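Local coordinates for thioesterase domain-containing protein (Pseudomonas aeruginosa, PDB 3F1T), which probably hydrolyses acyl-CoA thioesters as a hotdog-fold thioesterase of the PaaI type, perhaps acting on 1,4-dihydroxy-2-naphthoyl-CoA, at the interface of chains A and B and the interface of chains A and C. Residues are numbered along the deposited sequence; one frame, centred on the assembly and turned at random. Chains: chain A/B/C, uncharacterized protein Q9I3C8_PSEAE.

Contact 1: the interface of chains A and B. Residues chain A 110-113, 137; chain B 108, 110-111, 113, 115.
A:Val113 and B:Val113 meet through their CG2 methyls because both side chains adopt the same rotamer, with CG1 opposite the backbone N (chi1 -174° and -170°) and CG2 beside it. The two branches cross at about a right angle and their CG2 atoms are 3.9 Å apart. B:Thr110 adds its methyl CG2 obliquely against A:Val113 CG2, at 4.1 Å, while the CZ rim atom of B:Phe115 reaches the same methyl. This is the hairpin end of a two-fold interface between hotdog subunits in the deposited assembly, where the turns leading into strands 113-121 face one another. A:Asn112 lies across the pyrrolidine of B:Pro111, its amide carbon CG 3.6 Å from the proline CD and its ND2 near both CG and CD. The CB of the same side chain approaches the hydroxyl OG1 of B:Thr110 at 3.3 Å, the two side chains running past each other in opposite directions. Beside the turns, selenomethionine A:Met137 bends at chi2 and chi3, bringing its methyl to the aliphatic part of B:Arg108. Further along that arginine, NH1 sits over the centre of the B:Phe115 ring, 3.3 Å above its plane. The terminal methyl CE of A:Met137 lies 3.8 Å from B:Arg108 CD.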
ATOM      1  N   THR A 110     -13.987  12.111   7.086  1.00 30.09           N
ATOM      2  CA  THR A 110     -15.272  12.174   6.417  1.00 29.93           C
ATOM      3  C   THR A 110     -16.324  11.622   7.376  1.00 32.25           C
ATOM      4  O   THR A 110     -15.990  11.230   8.493  1.00 31.95           O
ATOM      5  CB  THR A 110     -15.270  11.348   5.108  1.00 29.76           C
ATOM      6  OG1 THR A 110     -15.174   9.959   5.420  1.00 30.46           O
ATOM      7  CG2 THR A 110     -14.112  11.740   4.206  1.00 24.23           C
ATOM      8  N   PRO A 111     -17.611  11.688   6.994  1.00 34.03           N
ATOM      9  CA  PRO A 111     -18.645  11.115   7.845  1.00 34.83           C
ATOM     10  C   PRO A 111     -18.303   9.733   8.421  1.00 34.09           C
ATOM     11  O   PRO A 111     -18.622   9.460   9.579  1.00 35.41           O
ATOM     12  CB  PRO A 111     -19.850  11.041   6.908  1.00 34.71           C
ATOM     13  CG  PRO A 111     -19.687  12.251   6.052  1.00 35.82           C
ATOM     14  CD  PRO A 111     -18.192  12.434   5.860  1.00 35.11           C
ATOM     15  N   ASN A 112     -17.671   8.874   7.625  1.00 32.81           N
ATOM     16  CA  ASN A 112     -17.566   7.454   7.961  1.00 30.33           C
ATOM     17  C   ASN A 112     -16.134   6.917   7.982  1.00 27.34           C
ATOM     18  O   ASN A 112     -15.900   5.795   8.425  1.00 28.44           O
ATOM     19  CB  ASN A 112     -18.426   6.608   7.021  1.00 31.44           C
ATOM     20  CG  ASN A 112     -19.909   6.698   7.343  1.00 35.75           C
ATOM     21  OD1 ASN A 112     -20.563   5.683   7.564  1.00 42.72           O
ATOM     22  ND2 ASN A 112     -20.469   7.893   7.227  1.00 38.94           N
ATOM     23  N   VAL A 113     -15.175   7.726   7.545  1.00 24.00           N
ATOM     24  CA  VAL A 113     -13.795   7.270   7.406  1.00 23.18           C
ATOM     25  C   VAL A 113     -12.785   8.269   7.965  1.00 23.53           C
ATOM     26  O   VAL A 113     -12.965   9.478   7.855  1.00 28.55           O
ATOM     27  CB  VAL A 113     -13.448   6.987   5.942  1.00 20.49           C
ATOM     28  CG1 VAL A 113     -12.062   6.378   5.831  1.00 19.63           C
ATOM     29  CG2 VAL A 113     -14.492   6.077   5.322  1.00 20.41           C
HETATM   30  N   MSE A 137     -12.694   2.840   9.761  1.00 34.29           N
HETATM   31  CA  MSE A 137     -14.133   3.040   9.728  1.00 38.30           C
HETATM   32  C   MSE A 137     -14.605   3.550  11.080  1.00 41.11           C
HETATM   33  O   MSE A 137     -14.342   2.915  12.093  1.00 42.21           O
HETATM   34  CB  MSE A 137     -14.809   1.706   9.460  1.00 38.79           C
HETATM   35  CG  MSE A 137     -16.310   1.770   9.482  1.00 44.81           C
HETATM   36 SE   MSE A 137     -16.960   2.018   7.671  1.00 63.85          SE
HETATM   37  CE  MSE A 137     -17.055   0.132   7.106  1.00 59.23           C
TER
ATOM     38  N   ARG B 108     -16.865  -1.496  -1.251  1.00 22.44           N
ATOM     39  CA  ARG B 108     -17.450  -0.727  -0.174  1.00 21.03           C
ATOM     40  C   ARG B 108     -17.784   0.677  -0.646  1.00 22.82           C
ATOM     41  O   ARG B 108     -16.989   1.315  -1.339  1.00 21.24           O
ATOM     42  CB  ARG B 108     -16.539  -0.657   1.054  1.00 19.27           C
ATOM     43  CG  ARG B 108     -17.194   0.084   2.222  1.00 17.83           C
ATOM     44  CD  ARG B 108     -16.291   0.190   3.435  1.00 15.23           C
ATOM     45  NE  ARG B 108     -15.649  -1.083   3.764  1.00 25.97           N
ATOM     46  CZ  ARG B 108     -14.373  -1.364   3.503  1.00 25.18           C
ATOM     47  NH1 ARG B 108     -13.621  -0.480   2.851  1.00 17.17           N
ATOM     48  NH2 ARG B 108     -13.852  -2.524   3.887  1.00 20.35           N
ATOM     49  N   THR B 110     -19.332   4.382   0.830  1.00 29.05           N
ATOM     50  CA  THR B 110     -19.543   5.171   2.041  1.00 28.19           C
ATOM     51  C   THR B 110     -20.081   6.550   1.611  1.00 27.55           C
ATOM     52  O   THR B 110     -20.247   6.789   0.414  1.00 29.99           O
ATOM     53  CB  THR B 110     -18.206   5.261   2.809  1.00 27.47           C
ATOM     54  OG1 THR B 110     -18.418   4.955   4.188  1.00 36.62           O
ATOM     55  CG2 THR B 110     -17.569   6.608   2.674  1.00 24.41           C
ATOM     56  N   PRO B 111     -20.649   7.330   2.545  1.00 29.47           N
ATOM     57  CA  PRO B 111     -21.189   8.587   2.020  1.00 27.13           C
ATOM     58  C   PRO B 111     -20.204   9.371   1.131  1.00 26.50           C
ATOM     59  O   PRO B 111     -20.600   9.875   0.090  1.00 26.10           O
ATOM     60  CB  PRO B 111     -21.525   9.364   3.287  1.00 28.25           C
ATOM     61  CG  PRO B 111     -21.918   8.286   4.262  1.00 28.40           C
ATOM     62  CD  PRO B 111     -21.052   7.093   3.949  1.00 26.32           C
ATOM     63  N   VAL B 113     -16.728   8.108   0.348  1.00 22.63           N
ATOM     64  CA  VAL B 113     -15.628   7.275  -0.147  1.00 20.85           C
ATOM     65  C   VAL B 113     -16.165   6.040  -0.877  1.00 21.86           C
ATOM     66  O   VAL B 113     -17.047   5.347  -0.370  1.00 25.16           O
ATOM     67  CB  VAL B 113     -14.677   6.816   1.017  1.00 20.84           C
ATOM     68  CG1 VAL B 113     -13.395   6.163   0.465  1.00 18.48           C
ATOM     69  CG2 VAL B 113     -14.335   7.970   1.928  1.00 17.73           C
ATOM     70  N   PHE B 115     -14.576   2.417  -2.176  1.00 22.57           N
ATOM     71  CA  PHE B 115     -13.429   1.525  -2.190  1.00 18.61           C
ATOM     72  C   PHE B 115     -13.592   0.500  -3.293  1.00 21.25           C
ATOM     73  O   PHE B 115     -14.657  -0.107  -3.444  1.00 21.41           O
ATOM     74  CB  PHE B 115     -13.287   0.824  -0.847  1.00 20.09           C
ATOM     75  CG  PHE B 115     -13.139   1.764   0.311  1.00 22.00           C
ATOM     76  CD1 PHE B 115     -14.235   2.460   0.796  1.00 22.85           C
ATOM     77  CD2 PHE B 115     -11.927   1.872   0.983  1.00 21.06           C
ATOM     78  CE1 PHE B 115     -14.141   3.208   1.969  1.00 21.49           C
ATOM     79  CE2 PHE B 115     -11.811   2.671   2.116  1.00 24.84           C
ATOM     80  CZ  PHE B 115     -12.913   3.386   2.572  1.00 15.09           C
TER

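Contact 2: the interface of chains A and C. Residues chain A 87, 107, 117; chain C 90-91, 131.
A:Tyr107 and selenomethionine C:Met91 form an apolar part of this two-fold interface of the deposited assembly between chains A and C, where strands 100-109 and 113-121 of one subunit meet the end of strand 85-90 and the start of strand 130-137 of the other. The selenium of C:Met91 sits over the centre of the A:Tyr107 ring, 3.9 Å above its plane, and the methyl CE extends toward the phenol end. Bends at chi2 and chi3 fold the C:Met91 chain so that its selenium also reaches A:Arg117, whose CD lies 4.0 Å from SE. That selenium lies at the edge of the C:His131 ring, in its plane, joining the side chains. The flat polar groups form a second kind of contact: the guanidinium of A:Arg117 and the imidazole of C:His131 are nearly parallel, their planes 4° apart. A:Arg117 NE is 3.7 Å from C:His131 NE2, and the bend at chi3 (115°) holds the guanidinium parallel to the ring but offset toward NE2 and CD2. A:Arg87 NH2 is 6.2 Å from C:His131 ND1; these nearby arginines would probably favour a neutral imidazole. Water adds a polar link: water 1 lies 2.7 Å from the phenol OH of A:Tyr107 and 2.8 Å from the backbone O of C:Tyr90.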
ATOM      1  N   ARG A  87      -1.014   0.384   5.345  1.00 21.31           N
ATOM      2  CA  ARG A  87       0.295   0.112   4.794  1.00 22.73           C
ATOM      3  C   ARG A  87       1.431   0.586   5.706  1.00 26.24           C
ATOM      4  O   ARG A  87       1.387   1.680   6.278  1.00 24.68           O
ATOM      5  CB  ARG A  87       0.435   0.671   3.366  1.00 23.04           C
ATOM      6  CG  ARG A  87       0.640   2.171   3.262  1.00 21.59           C
ATOM      7  CD  ARG A  87       1.328   2.516   1.952  1.00 27.36           C
ATOM      8  NE  ARG A  87       1.379   3.953   1.704  1.00 35.94           N
ATOM      9  CZ  ARG A  87       2.460   4.720   1.863  1.00 35.07           C
ATOM     10  NH1 ARG A  87       3.604   4.193   2.284  1.00 28.65           N
ATOM     11  NH2 ARG A  87       2.367   6.039   1.687  1.00 34.12           N
ATOM     12  N   TYR A 107      -5.296  13.058   8.992  1.00 30.02           N
ATOM     13  CA  TYR A 107      -5.156  14.102   7.976  1.00 28.58           C
ATOM     14  C   TYR A 107      -6.412  14.320   7.144  1.00 26.76           C
ATOM     15  O   TYR A 107      -6.486  15.264   6.369  1.00 28.72           O
ATOM     16  CB  TYR A 107      -3.957  13.835   7.059  1.00 26.05           C
ATOM     17  CG  TYR A 107      -4.086  12.588   6.222  1.00 21.78           C
ATOM     18  CD1 TYR A 107      -4.608  12.645   4.943  1.00 19.91           C
ATOM     19  CD2 TYR A 107      -3.548  11.381   6.650  1.00 25.87           C
ATOM     20  CE1 TYR A 107      -4.768  11.507   4.190  1.00 20.18           C
ATOM     21  CE2 TYR A 107      -3.620  10.247   5.863  1.00 19.34           C
ATOM     22  CZ  TYR A 107      -4.258  10.310   4.650  1.00 19.11           C
ATOM     23  OH  TYR A 107      -4.372   9.183   3.868  1.00 24.68           O
ATOM     24  N   ARG A 117      -1.780   9.079   9.139  1.00 27.61           N
ATOM     25  CA  ARG A 117      -0.440   8.839   8.644  1.00 28.64           C
ATOM     26  C   ARG A 117       0.543   8.984   9.797  1.00 27.68           C
ATOM     27  O   ARG A 117       0.433   9.914  10.584  1.00 27.18           O
ATOM     28  CB  ARG A 117      -0.106   9.856   7.548  1.00 30.43           C
ATOM     29  CG  ARG A 117       1.244   9.609   6.887  1.00 40.21           C
ATOM     30  CD  ARG A 117       1.518  10.603   5.777  1.00 49.07           C
ATOM     31  NE  ARG A 117       2.663  11.458   6.094  1.00 54.87           N
ATOM     32  CZ  ARG A 117       2.580  12.562   6.836  1.00 57.12           C
ATOM     33  NH1 ARG A 117       1.411  12.927   7.365  1.00 55.36           N
ATOM     34  NH2 ARG A 117       3.672  13.286   7.068  1.00 59.74           N
TER
ATOM     35  N   TYR C  90      -2.976  10.229  -1.395  1.00 18.46           N
ATOM     36  CA  TYR C  90      -3.224  11.663  -1.546  1.00 18.83           C
ATOM     37  C   TYR C  90      -3.609  12.332  -0.231  1.00 20.29           C
ATOM     38  O   TYR C  90      -4.505  11.847   0.478  1.00 21.02           O
ATOM     39  CB  TYR C  90      -4.303  11.920  -2.602  1.00 17.92           C
ATOM     40  CG  TYR C  90      -3.779  11.856  -4.024  1.00 21.92           C
ATOM     41  CD1 TYR C  90      -3.713  10.652  -4.707  1.00 18.59           C
ATOM     42  CD2 TYR C  90      -3.276  12.994  -4.650  1.00 21.93           C
ATOM     43  CE1 TYR C  90      -3.256  10.601  -6.002  1.00 19.81           C
ATOM     44  CE2 TYR C  90      -2.804  12.945  -5.936  1.00 22.33           C
ATOM     45  CZ  TYR C  90      -2.804  11.751  -6.609  1.00 19.98           C
ATOM     46  OH  TYR C  90      -2.225  11.679  -7.843  1.00 26.92           O
HETATM   47  N   MSE C  91      -2.844  13.364   0.137  1.00 21.55           N
HETATM   48  CA  MSE C  91      -3.038  14.113   1.376  1.00 23.10           C
HETATM   49  C   MSE C  91      -4.069  15.213   1.207  1.00 24.16           C
HETATM   50  O   MSE C  91      -4.832  15.496   2.123  1.00 26.06           O
HETATM   51  CB  MSE C  91      -1.722  14.739   1.836  1.00 24.77           C
HETATM   52  CG  MSE C  91      -0.577  13.759   1.992  1.00 29.58           C
HETATM   53 SE   MSE C  91      -1.007  12.415   3.332  1.00 47.73          SE
HETATM   54  CE  MSE C  91      -1.049  10.831   2.187  1.00 41.99           C
ATOM     55  N   HIS C 131       1.917  11.224  -1.201  1.00 24.45           N
ATOM     56  CA  HIS C 131       3.111  10.413  -0.962  1.00 22.01           C
ATOM     57  C   HIS C 131       3.064   9.171  -1.830  1.00 23.50           C
ATOM     58  O   HIS C 131       2.010   8.590  -2.004  1.00 26.06           O
ATOM     59  CB  HIS C 131       3.167   9.999   0.501  1.00 21.45           C
ATOM     60  CG  HIS C 131       3.411  11.144   1.435  1.00 20.67           C
ATOM     61  ND1 HIS C 131       4.632  11.780   1.517  1.00 25.82           N
ATOM     62  CD2 HIS C 131       2.557  11.863   2.205  1.00 26.77           C
ATOM     63  CE1 HIS C 131       4.532  12.813   2.336  1.00 28.05           C
ATOM     64  NE2 HIS C 131       3.282  12.891   2.763  1.00 23.32           N
TER
HETATM   65  O   HOH W   1      -5.694   9.563   1.489  1.00 18.87           O

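Contact 3: the interface of chains A and B. Residues chain A 84-85, 113; chain B 107-108, 115.
A:Leu84 packs against the guanidinium of B:Arg108 on the tight side of the contact. Its methyl CD2 lies over the centre of that flat group, 3.5 Å from B:Arg108 CZ, while the other branch sends CD1 toward the rim atom CZ of B:Phe115. Behind the guanidinium, B:Tyr107 CD1 lies more loosely over the rim of the opposite face. A bend at chi3 (-47°) in the otherwise extended arginine chain turns the guanidinium toward A:Leu84. The carboxylate of A:Asp85 lies nearly parallel to the B:Phe115 ring, at its rim and a little off its plane, the planes 8° apart, and its OD1 comes within 3.5 Å of B:Phe115 CE2. The hydrated side is looser. There, A:Asp85 OD2 and the phenol OH of B:Tyr107 stand 4.0 Å apart and are bridged by water 3, which lies 2.6 Å from B:Tyr107 OH. Water 2 links more groups: it is 2.8 Å from A:Asp85 OD1 and also contacts the backbone O of A:Leu84 and B:Tyr107 OH. B:Arg108 NH1 reaches this water at 3.0 Å in a nearly straight bond (174° at H). A:Asp85 and B:Arg108, probably oppositely charged, share water 2 rather than touching directly, and the site probably helps hold chains A and B together in the deposited assembly.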
ATOM      1  N   LEU A  84      -9.778  -0.247   7.990  1.00 24.78           N
ATOM      2  CA  LEU A  84     -10.158  -0.468   6.607  1.00 21.66           C
ATOM      3  C   LEU A  84      -8.951  -0.820   5.759  1.00 19.74           C
ATOM      4  O   LEU A  84      -9.030  -1.691   4.906  1.00 18.89           O
ATOM      5  CB  LEU A  84     -10.853   0.757   6.041  1.00 19.52           C
ATOM      6  CG  LEU A  84     -12.117   1.137   6.804  1.00 23.00           C
ATOM      7  CD1 LEU A  84     -12.527   2.576   6.473  1.00 21.22           C
ATOM      8  CD2 LEU A  84     -13.213   0.138   6.453  1.00 27.28           C
ATOM      9  N   ASP A  85      -7.856  -0.095   5.952  1.00 19.41           N
ATOM     10  CA  ASP A  85      -6.675  -0.283   5.133  1.00 21.02           C
ATOM     11  C   ASP A  85      -5.458   0.102   5.952  1.00 22.29           C
ATOM     12  O   ASP A  85      -5.500   1.038   6.751  1.00 16.10           O
ATOM     13  CB  ASP A  85      -6.750   0.605   3.887  1.00 24.29           C
ATOM     14  CG  ASP A  85      -7.977   0.308   3.032  1.00 31.78           C
ATOM     15  OD1 ASP A  85      -9.020   0.973   3.228  1.00 39.28           O
ATOM     16  OD2 ASP A  85      -7.879  -0.544   2.118  1.00 38.87           O
ATOM     17  N   VAL A 113     -15.175   7.726   7.545  1.00 24.00           N
ATOM     18  CA  VAL A 113     -13.795   7.270   7.406  1.00 23.18           C
ATOM     19  C   VAL A 113     -12.785   8.269   7.965  1.00 23.53           C
ATOM     20  O   VAL A 113     -12.965   9.478   7.855  1.00 28.55           O
ATOM     21  CB  VAL A 113     -13.448   6.987   5.942  1.00 20.49           C
ATOM     22  CG1 VAL A 113     -12.062   6.378   5.831  1.00 19.63           C
ATOM     23  CG2 VAL A 113     -14.492   6.077   5.322  1.00 20.41           C
TER
ATOM     24  N   TYR B 107     -16.307  -2.439  -3.722  1.00 23.15           N
ATOM     25  CA  TYR B 107     -16.609  -3.428  -2.693  1.00 21.11           C
ATOM     26  C   TYR B 107     -17.106  -2.796  -1.401  1.00 23.52           C
ATOM     27  O   TYR B 107     -17.648  -3.486  -0.538  1.00 23.53           O
ATOM     28  CB  TYR B 107     -15.412  -4.337  -2.430  1.00 18.96           C
ATOM     29  CG  TYR B 107     -14.201  -3.639  -1.850  1.00 18.78           C
ATOM     30  CD1 TYR B 107     -13.997  -3.570  -0.473  1.00 14.49           C
ATOM     31  CD2 TYR B 107     -13.197  -3.164  -2.673  1.00 18.97           C
ATOM     32  CE1 TYR B 107     -12.906  -2.910   0.048  1.00 15.95           C
ATOM     33  CE2 TYR B 107     -12.083  -2.532  -2.148  1.00 19.91           C
ATOM     34  CZ  TYR B 107     -11.925  -2.442  -0.798  1.00 16.13           C
ATOM     35  OH  TYR B 107     -10.774  -1.861  -0.291  1.00 18.17           O
ATOM     36  N   ARG B 108     -16.865  -1.496  -1.251  1.00 22.44           N
ATOM     37  CA  ARG B 108     -17.450  -0.727  -0.174  1.00 21.03           C
ATOM     38  C   ARG B 108     -17.784   0.677  -0.646  1.00 22.82           C
ATOM     39  O   ARG B 108     -16.989   1.315  -1.339  1.00 21.24           O
ATOM     40  CB  ARG B 108     -16.539  -0.657   1.054  1.00 19.27           C
ATOM     41  CG  ARG B 108     -17.194   0.084   2.222  1.00 17.83           C
ATOM     42  CD  ARG B 108     -16.291   0.190   3.435  1.00 15.23           C
ATOM     43  NE  ARG B 108     -15.649  -1.083   3.764  1.00 25.97           N
ATOM     44  CZ  ARG B 108     -14.373  -1.364   3.503  1.00 25.18           C
ATOM     45  NH1 ARG B 108     -13.621  -0.480   2.851  1.00 17.17           N
ATOM     46  NH2 ARG B 108     -13.852  -2.524   3.887  1.00 20.35           N
ATOM     47  N   PHE B 115     -14.576   2.417  -2.176  1.00 22.57           N
ATOM     48  CA  PHE B 115     -13.429   1.525  -2.190  1.00 18.61           C
ATOM     49  C   PHE B 115     -13.592   0.500  -3.293  1.00 21.25           C
ATOM     50  O   PHE B 115     -14.657  -0.107  -3.444  1.00 21.41           O
ATOM     51  CB  PHE B 115     -13.287   0.824  -0.847  1.00 20.09           C
ATOM     52  CG  PHE B 115     -13.139   1.764   0.311  1.00 22.00           C
ATOM     53  CD1 PHE B 115     -14.235   2.460   0.796  1.00 22.85           C
ATOM     54  CD2 PHE B 115     -11.927   1.872   0.983  1.00 21.06           C
ATOM     55  CE1 PHE B 115     -14.141   3.208   1.969  1.00 21.49           C
ATOM     56  CE2 PHE B 115     -11.811   2.671   2.116  1.00 24.84           C
ATOM     57  CZ  PHE B 115     -12.913   3.386   2.572  1.00 15.09           C
TER
HETATM   58  O   HOH W   2     -10.736  -1.080   2.450  1.00 22.12           O
HETATM   59  O   HOH W   3      -9.344   0.250  -0.536  1.00 39.63           O

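Contacts 1 and 3 are neighbouring parts of the A–B interface, their C-alpha centres about 7 Å apart, and share A:Val113, B:Arg108 and B:Phe115. B:Arg108 and B:Phe115 therefore connect the hairpin-end patch of contact 1 to the hydrated seam of contact 3. Contact 2 belongs to the A–C interface, its C-alpha centre about 16 Å from that of contact 1 and 15 Å from that of contact 3. Strands 100-109 and 113-121 contribute to all three, and position 107 serves both interfaces, from chain A in contact 2 and chain B in contact 3. The same pair of strands thus takes part in interfaces with two partners, consistent with the four-copy deposited assembly, although the structure alone does not establish the oligomer in solution.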